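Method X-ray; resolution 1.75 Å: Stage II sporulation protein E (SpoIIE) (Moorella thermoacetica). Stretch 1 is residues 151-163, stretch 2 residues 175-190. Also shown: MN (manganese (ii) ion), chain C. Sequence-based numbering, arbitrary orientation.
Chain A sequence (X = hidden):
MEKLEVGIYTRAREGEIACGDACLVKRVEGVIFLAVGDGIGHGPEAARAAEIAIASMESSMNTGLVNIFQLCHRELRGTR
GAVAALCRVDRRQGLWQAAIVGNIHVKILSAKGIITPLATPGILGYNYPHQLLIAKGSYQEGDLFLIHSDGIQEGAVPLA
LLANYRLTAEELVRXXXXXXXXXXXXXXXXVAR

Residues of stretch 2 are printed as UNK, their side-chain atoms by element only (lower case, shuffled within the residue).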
ATOM      1  N   GLY A 151      -8.154   2.935   7.154  1.00 14.77           N
ATOM      2  CA  GLY A 151      -8.686   4.290   7.310  1.00 15.38           C
ATOM      3  C   GLY A 151      -9.739   4.626   6.254  1.00 21.20           C
ATOM      4  O   GLY A 151     -10.561   5.533   6.446  1.00 18.55           O
ATOM      5  N   ILE A 152      -9.706   3.913   5.131  1.00 14.50           N
ATOM      6  CA  ILE A 152     -10.798   3.975   4.131  1.00 15.17           C
ATOM      7  C   ILE A 152     -11.431   2.586   3.997  1.00 18.96           C
ATOM      8  O   ILE A 152     -10.744   1.596   3.848  1.00 19.87           O
ATOM      9  CB  ILE A 152     -10.296   4.460   2.755  1.00 16.35           C
ATOM     10  CG1 ILE A 152      -9.799   5.906   2.855  1.00 18.54           C
ATOM     11  CG2 ILE A 152     -11.396   4.359   1.666  1.00 18.59           C
ATOM     12  CD1 ILE A 152      -9.049   6.377   1.649  1.00 22.30           C
ATOM     13  N   GLN A 153     -12.747   2.506   4.115  1.00 19.83           N
ATOM     14  CA  GLN A 153     -13.434   1.217   4.061  1.00 27.19           C
ATOM     15  C   GLN A 153     -13.224   0.508   2.710  1.00 25.06           C
ATOM     16  O   GLN A 153     -13.200   1.133   1.669  1.00 22.02           O
ATOM     17  CB  GLN A 153     -14.938   1.405   4.347  1.00 38.67           C
ATOM     18  CG  GLN A 153     -15.696   0.093   4.591  1.00 68.27           C
ATOM     19  CD  GLN A 153     -15.205  -0.645   5.838  1.00 85.29           C
ATOM     20  OE1 GLN A 153     -14.071  -1.115   5.879  1.00 89.05           O
ATOM     21  NE2 GLN A 153     -16.053  -0.743   6.855  1.00 89.42           N
ATOM     22  N   GLU A 154     -13.050  -0.811   2.732  1.00 25.38           N
ATOM     23  CA  GLU A 154     -12.913  -1.573   1.507  1.00 28.09           C
ATOM     24  C   GLU A 154     -14.102  -1.267   0.587  1.00 28.57           C
ATOM     25  O   GLU A 154     -15.265  -1.251   1.038  1.00 28.81           O
ATOM     26  CB  GLU A 154     -12.885  -3.070   1.852  1.00 42.98           C
ATOM     27  CG  GLU A 154     -12.473  -3.964   0.736  1.00 51.90           C
ATOM     28  CD  GLU A 154     -13.631  -4.378  -0.132  1.00 60.37           C
ATOM     29  OE1 GLU A 154     -14.728  -4.629   0.411  1.00 65.74           O
ATOM     30  OE2 GLU A 154     -13.432  -4.452  -1.362  1.00 60.19           O
ATOM     31  N   GLY A 155     -13.810  -0.970  -0.674  1.00 29.86           N
ATOM     32  CA  GLY A 155     -14.844  -0.718  -1.666  1.00 29.38           C
ATOM     33  C   GLY A 155     -15.521   0.647  -1.631  1.00 32.29           C
ATOM     34  O   GLY A 155     -16.415   0.893  -2.418  1.00 30.84           O
ATOM     35  N   ALA A 156     -15.089   1.538  -0.741  1.00 26.07           N
ATOM     36  CA  ALA A 156     -15.649   2.893  -0.652  1.00 23.58           C
ATOM     37  C   ALA A 156     -15.399   3.787  -1.869  1.00 27.04           C
ATOM     38  O   ALA A 156     -16.186   4.693  -2.124  1.00 24.25           O
ATOM     39  CB  ALA A 156     -15.123   3.600   0.616  1.00 28.41           C
ATOM     40  N   VAL A 157     -14.315   3.570  -2.605  1.00 22.17           N
ATOM     41  CA  VAL A 157     -13.919   4.523  -3.641  1.00 22.55           C
ATOM     42  C   VAL A 157     -14.609   4.193  -4.945  1.00 22.38           C
ATOM     43  O   VAL A 157     -14.491   3.070  -5.427  1.00 22.86           O
ATOM     44  CB  VAL A 157     -12.373   4.495  -3.865  1.00 24.99           C
ATOM     45  CG1 VAL A 157     -11.958   5.550  -4.864  1.00 25.77           C
ATOM     46  CG2 VAL A 157     -11.653   4.721  -2.577  1.00 35.68           C
ATOM     47  N   PRO A 158     -15.385   5.147  -5.512  1.00 19.87           N
ATOM     48  CA  PRO A 158     -15.958   4.836  -6.822  1.00 19.90           C
ATOM     49  C   PRO A 158     -14.832   4.672  -7.856  1.00 19.07           C
ATOM     50  O   PRO A 158     -13.969   5.533  -7.997  1.00 20.95           O
ATOM     51  CB  PRO A 158     -16.876   6.032  -7.126  1.00 30.68           C
ATOM     52  CG  PRO A 158     -16.518   7.072  -6.143  1.00 30.15           C
ATOM     53  CD  PRO A 158     -15.758   6.483  -5.028  1.00 24.46           C
ATOM     54  N   LEU A 159     -14.834   3.525  -8.521  1.00 29.75           N
ATOM     55  CA  LEU A 159     -13.756   3.125  -9.417  1.00 42.26           C
ATOM     56  C   LEU A 159     -13.470   4.170 -10.483  1.00 31.36           C
ATOM     57  O   LEU A 159     -12.320   4.497 -10.741  1.00 31.39           O
ATOM     58  CB  LEU A 159     -14.110   1.808 -10.109  1.00 56.72           C
ATOM     59  CG  LEU A 159     -14.251   0.579  -9.218  1.00 62.67           C
ATOM     60  CD1 LEU A 159     -14.517  -0.643 -10.074  1.00 66.80           C
ATOM     61  CD2 LEU A 159     -13.009   0.383  -8.356  1.00 54.16           C
ATOM     62  N   ALA A 160     -14.530   4.673 -11.095  1.00 22.88           N
ATOM     63  CA  ALA A 160     -14.433   5.617 -12.208  1.00 27.25           C
ATOM     64  C   ALA A 160     -13.691   6.888 -11.814  1.00 24.26           C
ATOM     65  O   ALA A 160     -13.130   7.557 -12.656  1.00 27.93           O
ATOM     66  CB  ALA A 160     -15.799   5.950 -12.704  1.00 40.62           C
ATOM     67  N   LEU A 161     -13.660   7.218 -10.528  1.00 23.00           N
ATOM     68  CA  LEU A 161     -12.971   8.425 -10.109  1.00 19.02           C
ATOM     69  C   LEU A 161     -11.460   8.278 -10.404  1.00 19.08           C
ATOM     70  O   LEU A 161     -10.734   9.256 -10.707  1.00 20.04           O
ATOM     71  CB  LEU A 161     -13.258   8.634  -8.619  1.00 24.13           C
ATOM     72  CG  LEU A 161     -12.790   9.918  -7.981  1.00 27.22           C
ATOM     73  CD1 LEU A 161     -13.394  11.172  -8.658  1.00 24.06           C
ATOM     74  CD2 LEU A 161     -13.147   9.846  -6.488  1.00 23.94           C
ATOM     75  N   LEU A 162     -10.973   7.032 -10.346  1.00 21.41           N
ATOM     76  CA  LEU A 162      -9.555   6.764 -10.614  1.00 17.01           C
ATOM     77  C   LEU A 162      -9.183   7.018 -12.088  1.00 21.37           C
ATOM     78  O   LEU A 162      -8.031   7.298 -12.386  1.00 25.01           O
ATOM     79  CB  LEU A 162      -9.201   5.340 -10.175  1.00 24.62           C
ATOM     80  CG  LEU A 162      -9.665   5.031  -8.722  1.00 25.10           C
ATOM     81  CD1 LEU A 162      -9.532   3.536  -8.427  1.00 31.02           C
ATOM     82  CD2 LEU A 162      -8.898   5.807  -7.724  1.00 24.57           C
ATOM     83  N   ALA A 163     -10.168   6.992 -12.981  1.00 19.03           N
ATOM     84  CA  ALA A 163      -9.915   7.255 -14.402  1.00 17.70           C
ATOM     85  C   ALA A 163     -10.197   8.733 -14.750  1.00 19.83           C
ATOM     86  O   ALA A 163     -10.222   9.106 -15.922  1.00 17.78           O
ATOM     87  CB  ALA A 163     -10.767   6.337 -15.265  1.00 23.56           C
ATOM     88  N   UNK A 175      -8.289  14.097  -2.552  1.00 16.99           N
ATOM     89  CA  UNK A 175      -9.757  14.134  -2.551  1.00 16.02           C
ATOM     90  C   UNK A 175     -10.297  12.816  -1.968  1.00 15.57           C
ATOM     91  O   UNK A 175     -11.222  12.809  -1.171  1.00 18.62           O
ATOM     92  c   UNK A 175     -12.498  15.312  -3.252  1.00 14.84           C
ATOM     93  c   UNK A 175     -10.287  14.346  -3.955  1.00 16.10           C
ATOM     94  c   UNK A 175     -11.819  14.249  -4.122  1.00 15.28           C
ATOM     95  c   UNK A 175     -12.250  14.411  -5.624  1.00 16.78           C
ATOM     96  N   UNK A 176      -9.724  11.712  -2.392  1.00 15.69           N
ATOM     97  CA  UNK A 176     -10.143  10.397  -1.864  1.00 12.77           C
ATOM     98  C   UNK A 176      -9.967  10.330  -0.363  1.00 21.60           C
ATOM     99  O   UNK A 176     -10.883   9.923   0.346  1.00 21.35           O
ATOM    100  c   UNK A 176      -9.410   9.282  -2.566  1.00 14.62           C
ATOM    101  c   UNK A 176      -9.952   9.171  -4.002  1.00 14.74           C
ATOM    102  c   UNK A 176      -9.616   7.956  -1.797  1.00 19.85           C
ATOM    103  c   UNK A 176      -9.113   8.198  -4.903  1.00 19.43           C
ATOM    104  N   UNK A 177      -8.808  10.732   0.134  1.00 13.47           N
ATOM    105  CA  UNK A 177      -8.572  10.692   1.570  1.00 15.70           C
ATOM    106  C   UNK A 177      -9.553  11.564   2.346  1.00 19.99           C
ATOM    107  O   UNK A 177     -10.039  11.178   3.391  1.00 19.84           O
ATOM    108  N   UNK A 178      -9.848  12.748   1.812  1.00 16.43           N
ATOM    109  CA  UNK A 178     -10.739  13.698   2.464  1.00 17.61           C
ATOM    110  C   UNK A 178     -12.217  13.272   2.407  1.00 22.83           C
ATOM    111  O   UNK A 178     -12.936  13.394   3.413  1.00 27.42           O
ATOM    112  c   UNK A 178      -8.880  16.983   1.618  1.00 26.61           C
ATOM    113  c   UNK A 178      -9.256  15.703   2.312  1.00 17.19           C
ATOM    114  o   UNK A 178      -9.312  17.188   0.483  1.00 30.65           O
ATOM    115  c   UNK A 178     -10.548  15.114   1.858  1.00 16.43           C
ATOM    116  o   UNK A 178      -8.110  17.743   2.216  1.00 32.71           O
ATOM    117  N   UNK A 179     -12.652  12.721   1.282  1.00 19.32           N
ATOM    118  CA  UNK A 179     -14.062  12.312   1.132  1.00 18.69           C
ATOM    119  C   UNK A 179     -14.337  11.031   1.878  1.00 27.74           C
ATOM    120  O   UNK A 179     -15.390  10.885   2.473  1.00 23.58           O
ATOM    121  c   UNK A 179     -14.752  13.251  -1.168  1.00 27.96           C
ATOM    122  c   UNK A 179     -14.437  12.040  -0.335  1.00 22.45           C
ATOM    123  c   UNK A 179     -15.996  13.973  -0.673  1.00 29.81           C
ATOM    124  c   UNK A 179     -16.337  15.143  -1.608  1.00 15.42           C
ATOM    125  n   UNK A 179     -17.258  16.086  -0.918  1.00 19.92           N
ATOM    126  N   UNK A 180     -13.399  10.091   1.806  1.00 17.97           N
ATOM    127  CA  UNK A 180     -13.661   8.717   2.263  1.00 20.58           C
ATOM    128  C   UNK A 180     -12.921   8.320   3.532  1.00 20.83           C
ATOM    129  O   UNK A 180     -13.232   7.297   4.137  1.00 22.06           O
ATOM    130  c   UNK A 180     -13.621   8.525  -1.245  1.00 22.08           C
ATOM    131  o   UNK A 180     -16.540   8.920  -3.347  1.00 45.48           O
ATOM    132  c   UNK A 180     -14.409   8.812  -2.345  1.00 26.51           C
ATOM    133  c   UNK A 180     -14.190   8.032  -0.075  1.00 23.89           C
ATOM    134  c   UNK A 180     -13.343   7.739   1.127  1.00 18.62           C
ATOM    135  c   UNK A 180     -15.771   8.635  -2.257  1.00 25.26           C
ATOM    136  c   UNK A 180     -16.363   8.159  -1.116  1.00 29.65           C
ATOM    137  c   UNK A 180     -15.581   7.864  -0.024  1.00 32.16           C
ATOM    138  N   UNK A 181     -11.940   9.118   3.937  1.00 18.10           N
ATOM    139  CA  UNK A 181     -11.088   8.792   5.084  1.00 19.33           C
ATOM    140  C   UNK A 181     -11.835   8.933   6.400  1.00 26.21           C
ATOM    141  O   UNK A 181     -12.515   9.925   6.620  1.00 24.56           O
ATOM    142  N   UNK A 182     -11.734   7.949   7.291  1.00 16.19           N
ATOM    143  CA  UNK A 182     -12.330   8.114   8.623  1.00 16.57           C
ATOM    144  C   UNK A 182     -11.520   9.102   9.431  1.00 23.75           C
ATOM    145  O   UNK A 182     -10.305   9.128   9.323  1.00 24.22           O
ATOM    146  n   UNK A 182     -14.170   2.346  10.930  1.00 91.15           N
ATOM    147  n   UNK A 182     -14.660   3.804  12.634  1.00 93.31           N
ATOM    148  c   UNK A 182     -12.329   6.782   9.384  1.00 23.29           C
ATOM    149  c   UNK A 182     -14.121   3.568  11.447  1.00 85.93           C
ATOM    150  c   UNK A 182     -12.923   4.405   9.467  1.00 48.40           C
ATOM    151  n   UNK A 182     -13.533   4.552  10.782  1.00 60.90           N
ATOM    152  c   UNK A 182     -13.070   5.681   8.681  1.00 30.54           C
ATOM    153  N   UNK A 183     -12.150   9.892  10.285  1.00 18.82           N
ATOM    154  CA  UNK A 183     -11.331  10.807  11.064  1.00 26.91           C
ATOM    155  C   UNK A 183     -10.871  10.132  12.376  1.00 22.98           C
ATOM    156  O   UNK A 183      -9.902  10.576  13.012  1.00 23.83           O
ATOM    157  c   UNK A 183     -12.048  12.162  11.226  1.00 40.33           C
ATOM    158  n   UNK A 183     -10.955  14.650   9.791  1.00 89.82           N
ATOM    159  n   UNK A 183     -12.489  16.063   8.826  1.00 93.30           N
ATOM    160  n   UNK A 183     -12.367  15.927  11.108  1.00 78.07           N
ATOM    161  c   UNK A 183     -11.936  15.543   9.913  1.00 89.08           C
ATOM    162  c   UNK A 183     -11.213  13.263  11.869  1.00 61.52           C
ATOM    163  c   UNK A 183     -10.267  14.009  10.910  1.00 79.21           C
ATOM    164  N   UNK A 184     -11.470   8.983  12.719  1.00 22.42           N
ATOM    165  CA  UNK A 184     -11.062   8.271  13.924  1.00 21.15           C
ATOM    166  C   UNK A 184      -9.936   7.241  13.700  1.00 22.72           C
ATOM    167  O   UNK A 184      -9.578   6.480  14.599  1.00 25.51           O
ATOM    168  o   UNK A 184     -12.519   6.239  12.711  1.00 27.55           O
ATOM    169  c   UNK A 184     -12.897   6.476  13.860  1.00 34.06           C
ATOM    170  c   UNK A 184     -12.290   7.637  14.634  1.00 30.59           C
ATOM    171  o   UNK A 184     -13.782   5.785  14.400  1.00 35.38           O
ATOM    172  N   UNK A 185      -9.318   7.261  12.531  1.00 19.14           N
ATOM    173  CA  UNK A 185      -8.172   6.400  12.311  1.00 15.94           C
ATOM    174  C   UNK A 185      -7.246   7.152  11.396  1.00 16.93           C
ATOM    175  O   UNK A 185      -7.670   8.116  10.737  1.00 16.61           O
ATOM    176  c   UNK A 185      -8.579   5.046  11.674  1.00 17.84           C
ATOM    177  o   UNK A 185      -7.492   2.966  11.073  1.00 17.97           O
ATOM    178  o   UNK A 185      -6.524   4.211  12.592  1.00 19.34           O
ATOM    179  c   UNK A 185      -7.462   3.996  11.780  1.00 17.78           C
ATOM    180  N   UNK A 186      -5.995   6.726  11.362  1.00 15.64           N
ATOM    181  CA  UNK A 186      -5.046   7.204  10.353  1.00 14.45           C
ATOM    182  C   UNK A 186      -5.502   6.805   8.966  1.00 17.34           C
ATOM    183  O   UNK A 186      -6.141   5.772   8.808  1.00 15.90           O
ATOM    184  o   UNK A 186      -2.976   8.104  12.263  1.00 16.59           O
ATOM    185  c   UNK A 186      -3.169   6.926  12.003  1.00 15.05           C
ATOM    186  c   UNK A 186      -3.693   6.579  10.618  1.00 17.48           C
ATOM    187  o   UNK A 186      -2.955   6.027  12.803  1.00 20.04           O
ATOM    188  N   UNK A 187      -5.147   7.599   7.961  1.00 14.05           N
ATOM    189  CA  UNK A 187      -5.549   7.313   6.575  1.00 14.26           C
ATOM    190  C   UNK A 187      -4.303   7.339   5.707  1.00 16.55           C
ATOM    191  O   UNK A 187      -3.437   8.205   5.875  1.00 15.06           O
ATOM    192  c   UNK A 187      -7.939   8.151   6.854  1.00 20.90           C
ATOM    193  c   UNK A 187      -6.798   8.234   4.561  1.00 17.26           C
ATOM    194  c   UNK A 187      -6.591   8.331   6.081  1.00 18.47           C
ATOM    195  N   UNK A 188      -4.196   6.405   4.761  1.00 12.56           N
ATOM    196  CA  UNK A 188      -3.107   6.435   3.810  1.00 15.01           C
ATOM    197  C   UNK A 188      -3.641   5.924   2.476  1.00 13.86           C
ATOM    198  O   UNK A 188      -4.347   4.922   2.437  1.00 12.09           O
ATOM    199  c   UNK A 188      -1.952   5.530   4.275  1.00 16.91           C
ATOM    200  N   UNK A 189      -3.280   6.587   1.387  1.00 11.42           N
ATOM    201  CA  UNK A 189      -3.767   6.192   0.072  1.00 12.14           C
ATOM    202  C   UNK A 189      -2.693   6.431  -0.950  1.00 15.04           C
ATOM    203  O   UNK A 189      -2.085   7.503  -0.931  1.00 14.52           O
ATOM    204  c   UNK A 189      -5.977   7.257   0.694  1.00 28.26           C
ATOM    205  c   UNK A 189      -5.583   6.461  -1.682  1.00 16.12           C
ATOM    206  c   UNK A 189      -4.947   7.086  -0.398  1.00 20.71           C
ATOM    207  N   UNK A 190      -2.522   5.480  -1.883  1.00 11.45           N
ATOM    208  CA  UNK A 190      -1.670   5.685  -3.066  1.00 10.71           C
ATOM    209  C   UNK A 190      -2.502   5.406  -4.317  1.00 13.67           C
ATOM    210  O   UNK A 190      -3.272   4.453  -4.332  1.00 12.50           O
ATOM    211  c   UNK A 190      -0.486   4.684  -3.073  1.00 13.49           C
ATOM    212  c   UNK A 190       0.432   4.985  -1.880  1.00 13.35           C
ATOM    213  c   UNK A 190       0.301   4.808  -4.355  1.00 15.43           C
ATOM    214  c   UNK A 190       1.599   3.950  -1.767  1.00 15.48           C
TER
HETATM  215 MN    MN C1195      -5.898   1.552  10.561  1.00 18.04          MN
HETATM  216  O   HOH W   1     -14.483   4.765   4.099  1.00 29.85           O
HETATM  217  O   HOH W   2      -5.037   2.088  12.550  1.00 19.24           O
HETATM  218  O   HOH W   3      -5.071   3.315   9.546  1.00 15.15           O
HETATM  219  O   HOH W   4      -6.434  -0.105  11.967  1.00 17.41           O

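Position 175, on a helix already under way, carries four carbons forked at the second, none within contact range of stretch 1: Leu175. Position 176 also has four carbons, but the fork is at the first and one arm is two carbons long; directed toward stretch 1, they reach Ile152, Val157, Leu161 and Leu162. This is Ile176, its CD1 lying 3.9 Å from Val157 CG1 and 3.7 Å from Leu162 CD2, its CG2 3.8 Å from Ile152 CD1.

Position 177 has no side-chain atoms, so it is Gly177. Three carbons, the third bearing two oxygens, make 178 Glu178; four carbons in a row ending in nitrogen make 179 Lys179. Both lie out of reach of stretch 1.

Position 180 holds one carbon, then a six-carbon ring bearing an oxygen, and touches Ile152, Ala156, Val157, Pro158 and Leu161: Tyr180. Ala156 O sits over one ring face, 3.6 Å from CE1, while Leu161 CD2 lies at the edge; Pro158 CD is 3.1 Å from OH.

Position 181 is bare, and a CB there would fall 2.3 Å from the backbone oxygen of 177. Gly181 ends the helical run. At 182, three carbons, a nitrogen and a carbon with two more nitrogens spell Arg182, whose N donates to Gly151 O at 2.8 Å, nearly straight at 172°. The same atom pattern at 183, directed away, gives Arg183.

Position 184 shows two carbons, the second with two oxygens, out of contact with stretch 1: Asp184, which engages the Arg182 guanidinium in a salt bridge (NE to OD1, 2.8 Å). Position 185 has the same atoms directed toward stretch 1, one oxygen 4.0 Å from Gly151 N and on the manganese: Asp185, binding the metal through OD2 at 2.2 Å. Position 186 repeats them, directed away, with its backbone O 3.3 Å from Gly151 CA: Asp186.

The strand follows. One carbon carrying two, touching Gly151 and Ile152, makes 187 Val187, its CG1 4.1 Å from Ile152 CD1. A single carbon, pointing away, makes 188 Ala188. Position 189 repeats the three-carbon fork and meets Ile152: Val189, with CG2 3.3 Å from Ile152 CD1. Four carbons forked at the first, one arm longer, make 190 Ile190, out of reach.

The contact pairs one precise polar anchor with apolar packing. A CB on Gly151 would lie 2.2 Å from Asp186 O, so the close backbone approach depends on glycine. Ile152 then bridges helix and strand, its CD1 meeting both Ile176 and Val189. Water 1 adds a link, accepting from Gln153 N and donating to Tyr180 O, each at 2.8 Å. The rule is economical: glycine where backbones crowd, branched aliphatics in the interior, and a tyrosine ring packed against Ala156, Pro158 and Leu161.

Stretch 2 175-190: LIGEKYGRRDDDVAVI
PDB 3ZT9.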